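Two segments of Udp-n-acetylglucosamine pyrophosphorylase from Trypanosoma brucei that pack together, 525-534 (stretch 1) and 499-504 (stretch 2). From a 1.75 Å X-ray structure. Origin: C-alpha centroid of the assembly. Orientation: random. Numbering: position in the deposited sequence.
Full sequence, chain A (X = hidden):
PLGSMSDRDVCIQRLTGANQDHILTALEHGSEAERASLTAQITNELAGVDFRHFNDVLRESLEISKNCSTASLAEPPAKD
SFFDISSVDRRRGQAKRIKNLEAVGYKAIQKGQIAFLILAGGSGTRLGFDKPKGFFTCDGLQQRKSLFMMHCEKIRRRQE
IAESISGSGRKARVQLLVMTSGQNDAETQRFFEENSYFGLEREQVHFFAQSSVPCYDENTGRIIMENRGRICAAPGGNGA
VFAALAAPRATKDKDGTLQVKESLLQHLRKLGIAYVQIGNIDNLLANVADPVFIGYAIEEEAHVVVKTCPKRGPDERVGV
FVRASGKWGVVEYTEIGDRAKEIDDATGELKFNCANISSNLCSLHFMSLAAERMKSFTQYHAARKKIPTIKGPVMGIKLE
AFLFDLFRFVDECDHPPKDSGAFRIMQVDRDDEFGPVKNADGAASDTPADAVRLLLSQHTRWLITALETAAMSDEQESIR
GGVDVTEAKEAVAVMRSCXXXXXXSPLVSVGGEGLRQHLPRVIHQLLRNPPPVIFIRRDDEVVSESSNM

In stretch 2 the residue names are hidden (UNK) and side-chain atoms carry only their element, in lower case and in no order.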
ATOM      1  N   GLN A 525      25.629 -22.204 -16.256  1.00 17.33           N
ATOM      2  CA  GLN A 525      25.436 -21.072 -17.194  1.00 17.79           C
ATOM      3  C   GLN A 525      26.581 -20.088 -17.156  1.00 16.92           C
ATOM      4  O   GLN A 525      27.031 -19.633 -18.209  1.00 17.14           O
ATOM      5  CB  GLN A 525      24.183 -20.289 -16.840  1.00 17.83           C
ATOM      6  CG  GLN A 525      22.893 -21.013 -17.140  1.00 18.72           C
ATOM      7  CD  GLN A 525      21.704 -20.248 -16.596  1.00 19.58           C
ATOM      8  OE1 GLN A 525      21.401 -20.313 -15.393  1.00 20.58           O
ATOM      9  NE2 GLN A 525      21.032 -19.513 -17.474  1.00 18.34           N
ATOM     10  N   LEU A 526      27.015 -19.727 -15.945  1.00 15.57           N
ATOM     11  CA  LEU A 526      28.061 -18.731 -15.755  1.00 16.47           C
ATOM     12  C   LEU A 526      29.397 -19.182 -16.327  1.00 18.06           C
ATOM     13  O   LEU A 526      30.122 -18.374 -16.929  1.00 16.80           O
ATOM     14  CB  LEU A 526      28.209 -18.304 -14.292  1.00 16.66           C
ATOM     15  CG  LEU A 526      27.028 -17.512 -13.728  1.00 16.22           C
ATOM     16  CD1 LEU A 526      27.235 -17.334 -12.231  1.00 16.55           C
ATOM     17  CD2 LEU A 526      26.872 -16.154 -14.411  1.00 16.91           C
ATOM     18  N   LEU A 527      29.708 -20.468 -16.159  1.00 17.21           N
ATOM     19  CA  LEU A 527      30.984 -20.968 -16.659  1.00 19.29           C
ATOM     20  C   LEU A 527      30.973 -21.362 -18.133  1.00 18.86           C
ATOM     21  O   LEU A 527      32.038 -21.388 -18.752  1.00 21.63           O
ATOM     22  CB  LEU A 527      31.538 -22.115 -15.791  1.00 20.09           C
ATOM     23  CG  LEU A 527      31.621 -21.919 -14.274  1.00 21.75           C
ATOM     24  CD1 LEU A 527      32.032 -23.215 -13.584  1.00 22.12           C
ATOM     25  CD2 LEU A 527      32.551 -20.786 -13.883  1.00 23.26           C
ATOM     26  N   ARG A 528      29.805 -21.663 -18.698  1.00 18.67           N
ATOM     27  CA  ARG A 528      29.716 -22.135 -20.089  1.00 19.15           C
ATOM     28  C   ARG A 528      29.326 -21.039 -21.091  1.00 18.51           C
ATOM     29  O   ARG A 528      29.943 -20.917 -22.148  1.00 16.89           O
ATOM     30  CB  ARG A 528      28.729 -23.292 -20.221  1.00 20.95           C
ATOM     31  CG  ARG A 528      29.020 -24.531 -19.371  1.00 21.89           C
ATOM     32  CD  ARG A 528      30.463 -24.996 -19.496  1.00 23.25           C
ATOM     33  NE  ARG A 528      30.787 -25.386 -20.879  1.00 24.99           N
ATOM     34  CZ  ARG A 528      31.977 -25.839 -21.286  1.00 26.52           C
ATOM     35  NH1 ARG A 528      32.980 -25.979 -20.415  1.00 27.10           N
ATOM     36  NH2 ARG A 528      32.165 -26.148 -22.578  1.00 25.43           N
ATOM     37  N   ASN A 529      28.290 -20.256 -20.757  1.00 17.88           N
ATOM     38  CA  ASN A 529      27.740 -19.265 -21.659  1.00 17.55           C
ATOM     39  C   ASN A 529      26.767 -18.341 -20.919  1.00 17.18           C
ATOM     40  O   ASN A 529      25.554 -18.512 -21.044  1.00 16.84           O
ATOM     41  CB  ASN A 529      26.985 -19.950 -22.804  1.00 17.78           C
ATOM     42  CG  ASN A 529      26.480 -18.974 -23.858  1.00 17.94           C
ATOM     43  OD1 ASN A 529      26.984 -17.867 -24.000  1.00 18.79           O
ATOM     44  ND2 ASN A 529      25.515 -19.414 -24.631  1.00 17.90           N
ATOM     45  N   PRO A 530      27.297 -17.365 -20.184  1.00 18.02           N
ATOM     46  CA  PRO A 530      26.412 -16.544 -19.325  1.00 18.59           C
ATOM     47  C   PRO A 530      25.463 -15.606 -20.113  1.00 18.46           C
ATOM     48  O   PRO A 530      25.935 -14.841 -20.974  1.00 18.73           O
ATOM     49  CB  PRO A 530      27.399 -15.747 -18.467  1.00 18.70           C
ATOM     50  CG  PRO A 530      28.676 -15.722 -19.232  1.00 19.23           C
ATOM     51  CD  PRO A 530      28.721 -17.001 -20.032  1.00 17.89           C
ATOM     52  N   PRO A 531      24.141 -15.683 -19.847  1.00 17.55           N
ATOM     53  CA  PRO A 531      23.203 -14.723 -20.428  1.00 16.90           C
ATOM     54  C   PRO A 531      23.347 -13.383 -19.694  1.00 16.51           C
ATOM     55  O   PRO A 531      23.957 -13.341 -18.631  1.00 16.85           O
ATOM     56  CB  PRO A 531      21.845 -15.349 -20.141  1.00 17.63           C
ATOM     57  CG  PRO A 531      22.057 -16.071 -18.848  1.00 17.05           C
ATOM     58  CD  PRO A 531      23.442 -16.653 -18.975  1.00 18.38           C
ATOM     59  N   PRO A 532      22.814 -12.289 -20.275  1.00 15.57           N
ATOM     60  CA  PRO A 532      22.862 -10.996 -19.574  1.00 15.20           C
ATOM     61  C   PRO A 532      22.181 -11.050 -18.202  1.00 13.74           C
ATOM     62  O   PRO A 532      22.606 -10.386 -17.249  1.00 12.83           O
ATOM     63  CB  PRO A 532      22.045 -10.069 -20.488  1.00 15.56           C
ATOM     64  CG  PRO A 532      22.054 -10.722 -21.829  1.00 16.35           C
ATOM     65  CD  PRO A 532      22.163 -12.204 -21.601  1.00 15.83           C
ATOM     66  N   VAL A 533      21.122 -11.839 -18.118  1.00 13.72           N
ATOM     67  CA  VAL A 533      20.335 -11.941 -16.873  1.00 13.68           C
ATOM     68  C   VAL A 533      20.013 -13.410 -16.625  1.00 13.14           C
ATOM     69  O   VAL A 533      19.313 -14.006 -17.401  1.00 14.24           O
ATOM     70  CB  VAL A 533      19.009 -11.157 -16.980  1.00 13.72           C
ATOM     71  CG1 VAL A 533      18.280 -11.173 -15.639  1.00 14.19           C
ATOM     72  CG2 VAL A 533      19.245  -9.706 -17.393  1.00 12.69           C
ATOM     73  N   ILE A 534      20.547 -13.961 -15.543  1.00 13.22           N
ATOM     74  CA  ILE A 534      20.233 -15.336 -15.121  1.00 13.43           C
ATOM     75  C   ILE A 534      18.793 -15.332 -14.600  1.00 13.60           C
ATOM     76  O   ILE A 534      18.455 -14.527 -13.716  1.00 13.78           O
ATOM     77  CB  ILE A 534      21.234 -15.789 -14.029  1.00 14.27           C
ATOM     78  CG1 ILE A 534      22.656 -15.914 -14.605  1.00 16.54           C
ATOM     79  CG2 ILE A 534      20.772 -17.093 -13.365  1.00 14.88           C
ATOM     80  CD1 ILE A 534      22.808 -17.047 -15.592  1.00 17.78           C
ATOM     81  N   UNK A 499      29.311  -8.208 -15.433  1.00 22.23           N
ATOM     82  CA  UNK A 499      28.137  -7.468 -14.935  1.00 21.80           C
ATOM     83  C   UNK A 499      26.827  -8.231 -15.163  1.00 20.20           C
ATOM     84  O   UNK A 499      25.811  -7.637 -15.530  1.00 18.96           O
ATOM     85  o   UNK A 499      29.238  -5.355 -15.411  1.00 26.85           O
ATOM     86  c   UNK A 499      28.046  -6.079 -15.599  1.00 23.91           C
ATOM     87  N   UNK A 500      26.853  -9.552 -14.944  1.00 18.30           N
ATOM     88  CA  UNK A 500      25.659 -10.380 -15.130  1.00 16.68           C
ATOM     89  C   UNK A 500      24.652 -10.069 -14.016  1.00 16.38           C
ATOM     90  O   UNK A 500      25.022  -9.934 -12.863  1.00 18.15           O
ATOM     91  c   UNK A 500      24.783 -12.775 -15.244  1.00 16.37           C
ATOM     92  c   UNK A 500      26.014 -11.887 -15.055  1.00 17.18           C
ATOM     93  c   UNK A 500      27.147 -12.265 -16.028  1.00 17.36           C
ATOM     94  c   UNK A 500      26.859 -12.059 -17.492  1.00 18.22           C
ATOM     95  N   UNK A 501      23.380  -9.964 -14.376  1.00 15.50           N
ATOM     96  CA  UNK A 501      22.317  -9.732 -13.396  1.00 14.80           C
ATOM     97  C   UNK A 501      21.535 -11.004 -13.147  1.00 14.77           C
ATOM     98  O   UNK A 501      21.708 -11.970 -13.846  1.00 13.58           O
ATOM     99  c   UNK A 501      22.048  -7.358 -14.276  1.00 15.83           C
ATOM    100  c   UNK A 501      23.572  -5.526 -13.645  1.00 18.38           C
ATOM    101  c   UNK A 501      22.817  -6.752 -13.122  1.00 17.06           C
ATOM    102  n   UNK A 501      24.652  -5.081 -12.706  1.00 19.81           N
ATOM    103  c   UNK A 501      21.358  -8.674 -13.926  1.00 15.65           C
ATOM    104  N   UNK A 502      20.662 -10.982 -12.149  1.00 13.94           N
ATOM    105  CA  UNK A 502      19.732 -12.086 -11.943  1.00 13.66           C
ATOM    106  C   UNK A 502      18.301 -11.558 -11.846  1.00 13.83           C
ATOM    107  O   UNK A 502      18.062 -10.410 -11.422  1.00 13.36           O
ATOM    108  c   UNK A 502      20.113 -12.855 -10.680  1.00 13.41           C
ATOM    109  N   UNK A 503      17.354 -12.384 -12.275  1.00 13.44           N
ATOM    110  CA  UNK A 503      15.939 -12.119 -12.101  1.00 13.14           C
ATOM    111  C   UNK A 503      15.368 -13.374 -11.447  1.00 12.93           C
ATOM    112  O   UNK A 503      15.493 -14.474 -11.995  1.00 12.39           O
ATOM    113  c   UNK A 503      15.255 -11.883 -13.445  1.00 14.19           C
ATOM    114  o   UNK A 503      11.792 -11.841 -14.659  1.00 16.54           O
ATOM    115  c   UNK A 503      13.749 -11.725 -13.330  1.00 15.68           C
ATOM    116  o   UNK A 503      13.678 -11.343 -15.698  1.00 18.61           O
ATOM    117  c   UNK A 503      13.022 -11.631 -14.661  1.00 17.00           C
ATOM    118  N   UNK A 504      14.766 -13.214 -10.277  1.00 12.11           N
ATOM    119  CA  UNK A 504      14.352 -14.388  -9.476  1.00 11.98           C
ATOM    120  C   UNK A 504      12.860 -14.302  -9.188  1.00 12.58           C
ATOM    121  O   UNK A 504      12.380 -13.308  -8.624  1.00 12.26           O
ATOM    122  c   UNK A 504      14.676 -15.661  -7.289  1.00 11.68           C
ATOM    123  c   UNK A 504      15.147 -14.467  -8.157  1.00 11.86           C
ATOM    124  c   UNK A 504      17.552 -14.324  -7.242  1.00 11.25           C
ATOM    125  c   UNK A 504      16.658 -14.547  -8.442  1.00 11.58           C
TER
HETATM  126  O   HOH W   1      23.968  -8.156 -17.774  1.00 25.35           O

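Position 499 carries one carbon and then one oxygen, a short hydroxyl side chain that stays out of reach of stretch 1. This is Ser499, the first residue after a helix to leave helical angles; its positive phi closes a Schellman motif. Its backbone still takes part: a single water donates to Ser499 O (2.9 Å) and to Pro532 O (2.7 Å), tying the two stretches together just ahead of the strand pairing.

Position 500 has four carbons, forked at the first, with one arm two carbons long. They lie against Leu526, Pro530, Pro531 and Ile534. That beta-branched pattern is isoleucine. Ile500, buried, has more of its surface covered by the other stretch than any other residue here. Its CD1 lies 3.9 Å from Pro530 CB and 3.4 Å from Pro531 O, while its CG2 lies 3.8 Å from Ile534 CG1 and 4.1 Å from Leu526 CD2. The forked side chain as a whole packs among these four residues.

At position 501 four carbons run in a row to a terminal nitrogen. The CB sits 4.2 Å from Val533 CG2, on the same face of the sheet, but the end of the chain leads away, so the contact uses its base and its backbone. This is Lys501.

Position 502 shows a lone carbon. This CB points to the face shared with Ile534, and the CA makes a CA-H...O contact with Ile534 O at 3.3 Å. The residue is Ala502.

Position 503 has three carbons, the third bearing two oxygens. Its CB is 3.8 Å from Val533 CG1. It reads as Glu503; both carboxylate oxygens are hydrogen-bonded elsewhere in the structure.

Position 504 again has four carbons forked at the first, one arm two carbons long, and makes no contact with stretch 1. It is Ile504, buried.

The rule of the contact is a short parallel pairing with one hydrophobic anchor. Val533 pairs with Lys501 and Ile534 with Ala502, and three backbone hydrogen bonds set the register: Lys501 N to Pro532 O (3.0 Å), Ile534 N to Lys501 O (2.9 Å) and Glu503 N to Ile534 O (2.8 Å). Ile534 therefore uses both its N and its O, reaching residues 501 and 503 as parallel strands do. Pro532, whose ring nitrogen has no hydrogen to give, contributes through its carbonyl alone. Backbone bonds fix the alignment; Ile500, just before the strand, packs the loop and helix of stretch 1 against it.

Stretch 2, residues 499-504: SIKAEI
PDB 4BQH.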